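Cellulose-binding protein (Saccharophagus degradans, PDB 2YHG) is of uncertain function but probably acts in carbohydrate metabolism, this fragment comprising the nucleoside hydrolase-like and C-terminal domains of a larger cellulose-binding protein. Local coordinates at residues E60-T65 and A104-I109; S273-V278 and T298-S303. All blocks are in the same frame, centred on the assembly; numbering follows the deposited sequence.

In the fold
Contacts 1 and 2 follow one another along the chain and lie on opposite sides of its centre, each about 17 Å from it; their own centres are about 31 Å apart and their nearest atoms about 19 Å, so they do not touch. Contact 1 belongs to the outer part of the parallel sheet of the nucleoside hydrolase-like domain; the side chain of Ile62 is about 12 Å from a bound calcium ion. Contact 2 lies at the two-stranded antiparallel sheet. Its segment 298-303 ends at Ser303, which with Gly266 belongs to a magnesium site, and the Glu299 side chain is about 8 Å from a bound magnesium ion.

Contact 1 of 2, residues E60-T65 and A104-I109; sequences EGIITT and AYLDSI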
# COMPACT_ATOMS: atom_id res chain seq x y z
N GLU A 60 -12.22 1.19 -1.67
CA GLU A 60 -13.57 0.75 -1.34
C GLU A 60 -14.09 1.28 -0.01
O GLU A 60 -15.24 1.09 0.33
CB GLU A 60 -13.68 -0.78 -1.39
CG GLU A 60 -13.47 -1.30 -2.78
CD GLU A 60 -13.64 -2.79 -2.95
OE1 GLU A 60 -14.29 -3.43 -2.12
OE2 GLU A 60 -13.22 -3.33 -4.03
N GLY A 61 -13.28 2.03 0.73
CA GLY A 61 -13.77 2.68 1.94
C GLY A 61 -12.80 3.70 2.46
O GLY A 61 -11.60 3.48 2.42
N ILE A 62 -13.34 4.79 2.98
CA ILE A 62 -12.60 5.79 3.72
C ILE A 62 -13.35 5.98 5.02
O ILE A 62 -14.40 6.63 5.04
CB ILE A 62 -12.45 7.13 2.96
CG1 ILE A 62 -11.88 6.94 1.56
CG2 ILE A 62 -11.62 8.11 3.81
CD1 ILE A 62 -12.06 8.15 0.67
N ILE A 63 -12.86 5.36 6.09
CA ILE A 63 -13.63 5.21 7.31
C ILE A 63 -13.01 6.01 8.44
O ILE A 63 -11.87 5.78 8.79
CB ILE A 63 -13.68 3.70 7.70
CG1 ILE A 63 -14.46 2.90 6.65
CG2 ILE A 63 -14.30 3.54 9.09
CD1 ILE A 63 -14.32 1.41 6.77
N THR A 64 -13.76 6.96 8.99
CA THR A 64 -13.29 7.78 10.09
C THR A 64 -13.57 7.07 11.41
O THR A 64 -14.69 6.67 11.70
CB THR A 64 -14.02 9.14 10.06
OG1 THR A 64 -13.58 9.89 8.92
CG2 THR A 64 -13.71 9.96 11.32
N THR A 65 -12.53 6.94 12.24
CA THR A 65 -12.60 6.14 13.46
C THR A 65 -11.57 6.66 14.47
O THR A 65 -11.19 7.84 14.45
CB THR A 65 -12.47 4.64 13.13
OG1 THR A 65 -12.75 3.82 14.26
CG2 THR A 65 -11.17 4.29 12.53
N ALA A 104 -18.53 11.41 -6.64
CA ALA A 104 -19.73 10.85 -6.08
C ALA A 104 -19.47 9.47 -5.45
O ALA A 104 -20.04 9.14 -4.41
CB ALA A 104 -20.86 10.75 -7.14
N TYR A 105 -18.69 8.65 -6.13
CA TYR A 105 -18.35 7.35 -5.57
C TYR A 105 -17.60 7.49 -4.24
O TYR A 105 -17.92 6.82 -3.26
CB TYR A 105 -17.56 6.52 -6.56
CG TYR A 105 -17.05 5.25 -5.94
CD1 TYR A 105 -17.90 4.23 -5.59
CD2 TYR A 105 -15.71 5.14 -5.57
CE1 TYR A 105 -17.42 3.10 -4.94
CE2 TYR A 105 -15.22 4.02 -4.93
CZ TYR A 105 -16.07 3.02 -4.60
OH TYR A 105 -15.58 1.88 -3.99
N LEU A 106 -16.63 8.38 -4.20
CA LEU A 106 -15.87 8.56 -2.96
C LEU A 106 -16.75 9.07 -1.84
O LEU A 106 -16.63 8.60 -0.71
CB LEU A 106 -14.70 9.51 -3.15
CG LEU A 106 -13.59 8.99 -4.05
CD1 LEU A 106 -12.46 10.00 -4.11
CD2 LEU A 106 -13.06 7.62 -3.64
N ASP A 107 -17.69 9.96 -2.15
CA ASP A 107 -18.62 10.41 -1.15
C ASP A 107 -19.39 9.21 -0.56
O ASP A 107 -19.66 9.16 0.64
CB ASP A 107 -19.63 11.39 -1.74
CG ASP A 107 -19.02 12.72 -2.18
OD1 ASP A 107 -17.92 13.07 -1.73
OD2 ASP A 107 -19.66 13.38 -3.05
N SER A 108 -19.76 8.25 -1.42
CA SER A 108 -20.55 7.12 -0.98
C SER A 108 -19.84 6.15 -0.04
O SER A 108 -20.48 5.40 0.65
CB SER A 108 -21.10 6.35 -2.19
OG SER A 108 -20.16 5.48 -2.77
N ILE A 109 -18.51 6.19 -0.05
CA ILE A 109 -17.68 5.30 0.78
C ILE A 109 -16.96 6.06 1.91
O ILE A 109 -16.13 5.47 2.60
CB ILE A 109 -16.70 4.47 -0.07
CG1 ILE A 109 -15.72 5.35 -0.83
CG2 ILE A 109 -17.47 3.56 -1.00
CD1 ILE A 109 -14.46 4.63 -1.32
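The join between strand 58-64 and the residues following Tyr105 and Leu106 of helix 103-108, where the chain is about to enter edge strand 110-112 of the parallel sheet, is made chiefly by Ile109 against Glu60, Gly61 and Ile62. Ile62 N donates to Ile109 O at 2.9 Å with a nearly straight N-H...O angle of 172°, although the donor is tilted 33° from the carbonyl plane. Ile62 also has a backbone bond to Val111, so pairing with the edge strand continues directly from this point.

The Ile109 side chain points at the strand backbone. Its CG1 stands between backbone N and carbonyl carbon (chi1 62°), which carries CD1 over the face of the Glu60-Gly61 peptide, 3.5 Å from Gly61 N, while the CG2 branch rests 3.6 Å from Glu60 O. More loosely, Ile62 CD1 meets Leu106 CD2 at 4.5 Å; Leu106 also packs on Leu83 and Tyr86 of helix 77-93.

Tyr105 reaches the beginning of the segment with its hydroxyl, OH lying 3.5 Å from Glu60 CA and bonded to Leu59 O. The Glu60 carboxylate is held elsewhere, in a salt bridge with Arg30. Within segment 104-109, Ser108 OG donates to Tyr105 O at 2.7 Å, using a lone pair in the carbonyl plane.

Helices 77-93 and 103-108 carry the chain from strand 58-64 to its parallel neighbour 110-112, a beta-alpha-beta crossover with two helices in the connection, in a six-stranded sheet of Rossmann-like order 3-2-1-4-5-6.

Contact 2 of 2, residues S273-V278 and T298-S303; sequences SKQAGV and TENGES
Gln275 lies across Thr298 at about a right angle, and the threonine methyl CG2 lies over the flat face of the Gln275 amide, 3.4 Å from CD. That methyl occupies the position between backbone N and carbonyl carbon (chi1 -166°, with OG1 opposite the N), and there it also meets Val278 CG2 tip to tip at 3.9 Å. Thr298 OG1, turned elsewhere, is bonded to Arg206 O.

The amide nitrogen of Gln275 comes near Glu299 O, but at a poor angle for a direct bond; water supplies the link instead. One molecule accepts from Gln275 NE2 at 2.9 Å and donates to Glu299 O at 3.1 Å. A second also accepts from NE2, donates to Thr298 O at 2.9 Å, and is hydrogen-bonded to Ser273 OG at 2.8 Å. Both waters thus tie NE2 to backbone carbonyls of the facing segment.

The contact lies at the two-stranded antiparallel sheet of 273-276 and 295-298, in which Gln275 pairs through its backbone with Met296. Further along segment 298-303, a third water joins Ser273 OG to Asn300 ND2, accepting from the amide at 3.1 Å.

Outward from this layer, the Glu299 carboxylate is held by Arg208 N and Ser209 N, while Val278 O is bonded by Tyr294 OH and Arg206 NH1. Ser303, part of a magnesium site with Gly266, accepts from Arg270 N through OG.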
# COMPACT_ATOMS: atom_id res chain seq x y z
N SER A 273 9.20 -12.06 8.19
CA SER A 273 8.76 -13.05 9.16
C SER A 273 7.74 -12.46 10.06
O SER A 273 7.61 -11.22 10.18
CB SER A 273 9.93 -13.56 10.00
OG SER A 273 10.48 -12.50 10.76
N LYS A 274 6.98 -13.33 10.71
CA LYS A 274 6.18 -12.95 11.85
C LYS A 274 7.07 -12.91 13.08
O LYS A 274 7.96 -13.74 13.25
CB LYS A 274 5.07 -13.97 12.11
CG LYS A 274 4.09 -14.13 10.99
CD LYS A 274 2.99 -15.10 11.35
CE LYS A 274 2.23 -15.60 10.13
NZ LYS A 274 1.40 -16.75 10.48
N GLN A 275 6.81 -11.94 13.94
CA GLN A 275 7.45 -11.83 15.22
C GLN A 275 6.45 -11.94 16.33
O GLN A 275 5.25 -11.63 16.14
CB GLN A 275 8.24 -10.51 15.36
CG GLN A 275 9.30 -10.30 14.30
CD GLN A 275 10.15 -9.11 14.58
OE1 GLN A 275 10.18 -8.60 15.71
NE2 GLN A 275 10.89 -8.66 13.57
N ALA A 276 6.90 -12.36 17.51
CA ALA A 276 6.04 -12.50 18.68
C ALA A 276 5.97 -11.21 19.47
O ALA A 276 6.97 -10.52 19.69
CB ALA A 276 6.58 -13.62 19.60
N GLY A 277 4.78 -10.87 19.94
CA GLY A 277 4.61 -9.82 20.90
C GLY A 277 4.96 -8.44 20.41
O GLY A 277 5.36 -7.58 21.19
N VAL A 278 4.73 -8.16 19.13
CA VAL A 278 5.06 -6.84 18.55
C VAL A 278 4.18 -5.80 19.26
O VAL A 278 2.95 -5.84 19.17
CB VAL A 278 4.84 -6.79 17.04
CG1 VAL A 278 5.16 -5.41 16.51
CG2 VAL A 278 5.70 -7.81 16.34
N THR A 298 6.11 -8.08 10.60
CA THR A 298 6.65 -6.79 10.83
C THR A 298 8.03 -6.76 10.15
O THR A 298 8.54 -7.78 9.71
CB THR A 298 6.71 -6.44 12.34
OG1 THR A 298 6.95 -5.04 12.52
CG2 THR A 298 7.76 -7.27 13.06
N GLU A 299 8.62 -5.59 10.03
CA GLU A 299 9.91 -5.48 9.37
C GLU A 299 10.99 -6.14 10.17
O GLU A 299 10.94 -6.22 11.41
CB GLU A 299 10.28 -3.98 9.17
CG GLU A 299 9.24 -3.16 8.42
CD GLU A 299 8.25 -2.44 9.33
OE1 GLU A 299 7.97 -2.89 10.48
OE2 GLU A 299 7.74 -1.37 8.92
N ASN A 300 12.05 -6.55 9.49
CA ASN A 300 13.30 -6.86 10.14
C ASN A 300 14.36 -6.07 9.41
O ASN A 300 15.16 -6.60 8.66
CB ASN A 300 13.58 -8.36 10.15
CG ASN A 300 14.65 -8.73 11.13
OD1 ASN A 300 15.25 -7.88 11.77
ND2 ASN A 300 14.94 -10.02 11.23
N GLY A 301 14.30 -4.77 9.58
CA GLY A 301 15.08 -3.82 8.78
C GLY A 301 14.19 -2.81 8.06
O GLY A 301 13.26 -3.18 7.34
N GLU A 302 14.52 -1.54 8.20
CA GLU A 302 13.85 -0.49 7.48
C GLU A 302 13.91 -0.80 5.97
O GLU A 302 14.94 -1.23 5.46
CB GLU A 302 14.49 0.86 7.84
CG GLU A 302 13.69 2.07 7.37
CD GLU A 302 13.78 2.33 5.87
OE1 GLU A 302 14.81 2.03 5.25
OE2 GLU A 302 12.78 2.85 5.31
N SER A 303 12.83 -0.53 5.27
CA SER A 303 12.65 -1.08 3.94
C SER A 303 11.79 -0.24 3.03
O SER A 303 11.28 -0.73 2.03
CB SER A 303 12.21 -2.54 4.05
OG SER A 303 11.10 -2.69 4.91
O HOH W 1 10.36 -9.66 10.86
O HOH W 2 13.34 -12.28 9.91
O HOH W 3 12.67 -6.36 13.94